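Local coordinates for adenylation domain (Streptomyces sp., PDB 5N9X), which is an adenylation domain of the ANL (AMP-binding) family, seen here with ATP and threonine bound, at residues 318-323 against 342-347; 370-375 against 384-389. One frame throughout, in Å; residues are numbered along the deposited sequence.

Contact 1 (318-323 against 342-347); sequences VHATFH and PGFTHR. With THR (threonine), chain C.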
# COMPACT_ATOMS: atom_id res chain seq x y z
N VAL A 318 -0.64 -7.12 1.95
CA VAL A 318 -0.82 -5.85 2.64
C VAL A 318 0.09 -5.59 3.86
O VAL A 318 0.88 -4.65 3.82
CB VAL A 318 -2.29 -5.63 3.09
CG1 VAL A 318 -2.53 -4.15 3.31
CG2 VAL A 318 -3.28 -6.17 2.02
N HIS A 319 -0.04 -6.38 4.93
CA HIS A 319 0.77 -6.21 6.15
C HIS A 319 1.49 -7.48 6.59
O HIS A 319 0.96 -8.58 6.45
CB HIS A 319 -0.09 -5.71 7.34
CG HIS A 319 -1.01 -4.59 7.00
ND1 HIS A 319 -0.55 -3.35 6.61
CD2 HIS A 319 -2.37 -4.50 7.00
CE1 HIS A 319 -1.59 -2.55 6.38
NE2 HIS A 319 -2.70 -3.23 6.61
N ALA A 320 2.67 -7.30 7.18
CA ALA A 320 3.46 -8.44 7.63
C ALA A 320 3.91 -8.30 9.09
O ALA A 320 4.40 -9.27 9.70
CB ALA A 320 4.67 -8.62 6.74
N THR A 321 3.79 -7.09 9.65
CA THR A 321 4.16 -6.85 11.05
C THR A 321 3.20 -5.88 11.72
O THR A 321 2.33 -5.31 11.07
CB THR A 321 5.61 -6.29 11.21
OG1 THR A 321 5.64 -4.90 10.89
CG2 THR A 321 6.60 -7.03 10.33
N PHE A 322 3.41 -5.68 13.02
CA PHE A 322 2.58 -4.83 13.87
C PHE A 322 3.45 -4.26 14.99
O PHE A 322 4.19 -4.98 15.68
CB PHE A 322 1.40 -5.63 14.45
CG PHE A 322 0.50 -4.85 15.41
CD1 PHE A 322 0.90 -4.59 16.73
CD2 PHE A 322 -0.78 -4.46 15.01
CE1 PHE A 322 0.04 -3.90 17.63
CE2 PHE A 322 -1.65 -3.79 15.90
CZ PHE A 322 -1.23 -3.50 17.22
N HIS A 323 3.37 -2.96 15.17
CA HIS A 323 4.03 -2.33 16.29
C HIS A 323 3.24 -1.12 16.73
O HIS A 323 3.12 -0.14 15.98
CB HIS A 323 5.45 -1.92 15.94
CG HIS A 323 6.15 -1.21 17.05
ND1 HIS A 323 6.51 -1.85 18.23
CD2 HIS A 323 6.54 0.08 17.19
CE1 HIS A 323 7.11 -0.98 19.02
NE2 HIS A 323 7.13 0.20 18.42
N PRO A 342 0.90 -13.04 13.57
CA PRO A 342 0.74 -14.43 14.02
C PRO A 342 0.90 -15.49 12.93
O PRO A 342 1.54 -16.51 13.18
CB PRO A 342 -0.68 -14.43 14.61
CG PRO A 342 -0.77 -13.09 15.24
CD PRO A 342 0.10 -12.13 14.41
N GLY A 343 0.36 -15.29 11.74
CA GLY A 343 0.53 -16.36 10.76
C GLY A 343 1.97 -16.68 10.30
O GLY A 343 2.26 -17.78 9.83
N PHE A 344 2.85 -15.69 10.42
CA PHE A 344 4.19 -15.75 9.85
C PHE A 344 5.27 -16.45 10.64
O PHE A 344 5.37 -16.30 11.86
CB PHE A 344 4.71 -14.33 9.59
CG PHE A 344 3.93 -13.60 8.56
CD1 PHE A 344 4.24 -13.78 7.22
CD2 PHE A 344 2.91 -12.72 8.92
CE1 PHE A 344 3.53 -13.11 6.25
CE2 PHE A 344 2.20 -12.05 7.95
CZ PHE A 344 2.51 -12.24 6.61
N THR A 345 6.12 -17.18 9.93
CA THR A 345 7.46 -17.43 10.45
C THR A 345 8.43 -16.65 9.56
O THR A 345 8.10 -16.31 8.42
CB THR A 345 7.81 -18.93 10.49
OG1 THR A 345 7.96 -19.43 9.16
CG2 THR A 345 6.74 -19.70 11.18
N HIS A 346 9.61 -16.35 10.08
CA HIS A 346 10.55 -15.49 9.38
C HIS A 346 12.01 -15.84 9.66
O HIS A 346 12.32 -16.59 10.57
CB HIS A 346 10.29 -14.03 9.75
CG HIS A 346 10.76 -13.67 11.13
ND1 HIS A 346 10.15 -14.14 12.27
CD2 HIS A 346 11.78 -12.88 11.54
CE1 HIS A 346 10.77 -13.65 13.33
NE2 HIS A 346 11.76 -12.89 12.92
N ARG A 347 12.89 -15.26 8.84
CA ARG A 347 14.33 -15.38 8.97
C ARG A 347 14.90 -13.98 8.74
O ARG A 347 14.31 -13.18 8.03
CB ARG A 347 14.90 -16.39 7.94
CG ARG A 347 14.74 -17.88 8.29
CD ARG A 347 15.52 -18.79 7.31
NE ARG A 347 16.97 -18.81 7.56
CZ ARG A 347 17.92 -18.81 6.62
NH1 ARG A 347 17.61 -18.79 5.33
NH2 ARG A 347 19.20 -18.82 6.97
N THR C . 1.25 -3.24 1.14
CA THR C . 1.50 -1.79 1.11
C THR C . 2.79 -1.59 0.35
O THR C . 3.25 -0.51 -0.04
CB THR C . 1.64 -1.16 2.51
OG1 THR C . 2.55 -1.93 3.31
CG2 THR C . 0.28 -1.08 3.19
OXT THR C . 3.37 -2.65 0.18
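The F344 ring meets A320 and H319 through two of its atoms: CE2 lies 3.8 Å from A320 CA, and CZ lies 4.0 Å from the carbonyl O of H319. Both partners approach obliquely, and the same H319 oxygen accepts a hydrogen bond from Q370 NE2. A320 CB adds a looser apolar touch, 4.2 Å from F344 CZ. F344 points toward 318-323 from its CB, and with CG anti to the carbonyl carbon (chi1 -65°) the ring lies against the loop that leads into strand 321-324. No hydrogen bond joins the two segments, and the buried patch is small.

The H319 ring has V318 CG1 over one face, 3.4 Å above its plane and shifted toward the rim. Its CE1 meets CG2 of the bound threonine obliquely at 4.0 Å, while W216 and F213 add further aromatic contacts. The carbonyl of V318 grips the ligand twice: V318 O accepts from the threonine N at 3.1 Å and from its OG1 at 3.2 Å. The amino and hydroxyl groups of the threonine thus share one backbone acceptor, and D212 and K515 bind the ligand as well. A buried phenylalanine thereby packs behind a loop whose other side lines the threonine site, a wall of the ligand pocket in this ANL-family adenylation domain.

Contact 2 (370-375 against 384-389); sequences QVSEGY and ERFTTG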
# COMPACT_ATOMS: atom_id res chain seq x y z
N GLN A 370 -0.29 -15.97 4.48
CA GLN A 370 -0.49 -14.70 3.76
C GLN A 370 0.44 -14.54 2.56
O GLN A 370 0.26 -13.63 1.74
CB GLN A 370 -0.30 -13.50 4.69
CG GLN A 370 -1.45 -13.21 5.63
CD GLN A 370 -1.09 -12.09 6.62
OE1 GLN A 370 -1.18 -12.27 7.85
NE2 GLN A 370 -0.67 -10.93 6.08
N VAL A 371 1.47 -15.37 2.48
CA VAL A 371 2.39 -15.26 1.36
C VAL A 371 1.74 -15.72 0.03
O VAL A 371 1.28 -16.86 -0.10
CB VAL A 371 3.70 -16.07 1.61
CG1 VAL A 371 4.66 -15.90 0.44
CG2 VAL A 371 4.37 -15.64 2.93
N SER A 372 1.72 -14.82 -0.95
CA SER A 372 1.25 -15.11 -2.32
C SER A 372 1.92 -16.30 -3.01
O SER A 372 2.97 -16.76 -2.60
CB SER A 372 1.44 -13.88 -3.20
OG SER A 372 2.77 -13.77 -3.66
N GLU A 373 1.31 -16.77 -4.09
CA GLU A 373 1.84 -17.92 -4.80
C GLU A 373 2.84 -17.55 -5.88
O GLU A 373 3.07 -18.34 -6.79
CB GLU A 373 0.70 -18.73 -5.42
CG GLU A 373 -0.29 -19.32 -4.43
CD GLU A 373 0.30 -20.39 -3.50
OE1 GLU A 373 1.54 -20.57 -3.48
OE2 GLU A 373 -0.50 -21.02 -2.77
N GLY A 374 3.42 -16.36 -5.80
CA GLY A 374 4.40 -15.93 -6.77
C GLY A 374 3.84 -14.95 -7.79
O GLY A 374 2.63 -14.75 -7.86
N TYR A 375 4.72 -14.36 -8.60
CA TYR A 375 4.30 -13.38 -9.59
C TYR A 375 3.53 -14.03 -10.72
O TYR A 375 3.64 -15.24 -10.95
CB TYR A 375 5.50 -12.62 -10.15
CG TYR A 375 6.24 -11.88 -9.06
CD1 TYR A 375 5.68 -10.77 -8.46
CD2 TYR A 375 7.48 -12.32 -8.62
CE1 TYR A 375 6.34 -10.11 -7.46
CE2 TYR A 375 8.15 -11.66 -7.62
CZ TYR A 375 7.57 -10.56 -7.04
OH TYR A 375 8.23 -9.90 -6.06
N GLU A 384 13.36 -16.90 -7.91
CA GLU A 384 14.36 -16.26 -7.05
C GLU A 384 13.86 -15.80 -5.69
O GLU A 384 14.58 -15.94 -4.70
CB GLU A 384 14.96 -15.05 -7.76
CG GLU A 384 15.75 -15.36 -8.98
CD GLU A 384 15.96 -14.12 -9.83
OE1 GLU A 384 16.25 -14.27 -11.05
OE2 GLU A 384 15.78 -13.00 -9.28
N ARG A 385 12.66 -15.24 -5.65
CA ARG A 385 12.18 -14.55 -4.46
C ARG A 385 11.24 -15.38 -3.58
O ARG A 385 10.96 -15.01 -2.44
CB ARG A 385 11.51 -13.24 -4.87
CG ARG A 385 12.46 -12.22 -5.44
CD ARG A 385 11.71 -10.94 -5.69
NE ARG A 385 12.57 -9.87 -6.16
CZ ARG A 385 12.13 -8.65 -6.48
NH1 ARG A 385 10.84 -8.36 -6.36
NH2 ARG A 385 12.97 -7.71 -6.90
N PHE A 386 10.74 -16.48 -4.12
CA PHE A 386 9.94 -17.44 -3.36
C PHE A 386 10.66 -18.78 -3.37
O PHE A 386 10.67 -19.45 -4.41
CB PHE A 386 8.53 -17.63 -3.97
CG PHE A 386 7.70 -16.37 -4.03
CD1 PHE A 386 7.87 -15.46 -5.06
CD2 PHE A 386 6.71 -16.13 -3.08
CE1 PHE A 386 7.08 -14.31 -5.14
CE2 PHE A 386 5.92 -14.99 -3.15
CZ PHE A 386 6.11 -14.08 -4.18
N THR A 387 11.25 -19.17 -2.24
CA THR A 387 12.08 -20.38 -2.17
C THR A 387 11.60 -21.37 -1.11
O THR A 387 11.04 -20.97 -0.08
CB THR A 387 13.55 -20.02 -1.89
OG1 THR A 387 13.63 -19.17 -0.73
CG2 THR A 387 14.12 -19.28 -3.06
N THR A 388 11.82 -22.66 -1.37
CA THR A 388 11.58 -23.73 -0.40
C THR A 388 12.87 -24.54 -0.26
O THR A 388 13.46 -24.94 -1.27
CB THR A 388 10.44 -24.68 -0.82
OG1 THR A 388 9.30 -23.92 -1.27
CG2 THR A 388 10.03 -25.60 0.32
N GLY A 389 13.30 -24.79 0.97
CA GLY A 389 14.44 -25.66 1.19
C GLY A 389 14.21 -27.07 0.66
O GLY A 389 13.19 -27.35 0.04
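R385, at the end of helix 379-385, reaches Y375 with an extended side chain. Its NH1 donates to Y375 OH over 3.0 Å at an N-H...O angle of 149°, with the oxygen close to the guanidinium plane; the tyrosine ring itself is turned 66° from that plane. Y375 OH is also hydrogen-bonded to E315 and to Y402.

F386, the first residue to leave helical geometry, turns its ring into the bend of 371-375. G374 CA sits over one face in a CH-pi contact, 3.7 Å from the ring centroid. Toward Y375 the phenylalanine presents an edge, making a T-shaped pair with centroids 5.6 Å apart and planes at 78°. V371 CG1 reaches the rim at CE2, 3.9 Å away, and S372 OG comes obliquely to within 3.4 Å of CZ. That same OG accepts a weak bond from G374 N that spans the bend beside the ring.

The packing round F386 thus adjoins a polar network in which one phenolic oxygen bridges R385 and E315. The bond to Y375 OH probably restrains the R385 guanidinium, the arginine side chain coming within about 5 Å of the bound ATP at the nearest atoms.

Contact 2 follows contact 1 in sequence, their centres 15 Å apart, and both involve strands of one mixed sheet: contact 1 through strands 321-324 and 345-349, contact 2 through the short strand 386-388, which pairs with 400-410. Q370 joins them directly, its NE2 lying 2.9 Å from H319 O in a probable hydrogen bond and its OE1 packing against F344. The loop after strand 362-367 therefore runs from the back of the threonine site to Y375, the partner of R385, so one loop connects that site with an arginine side chain close to ATP and magnesium.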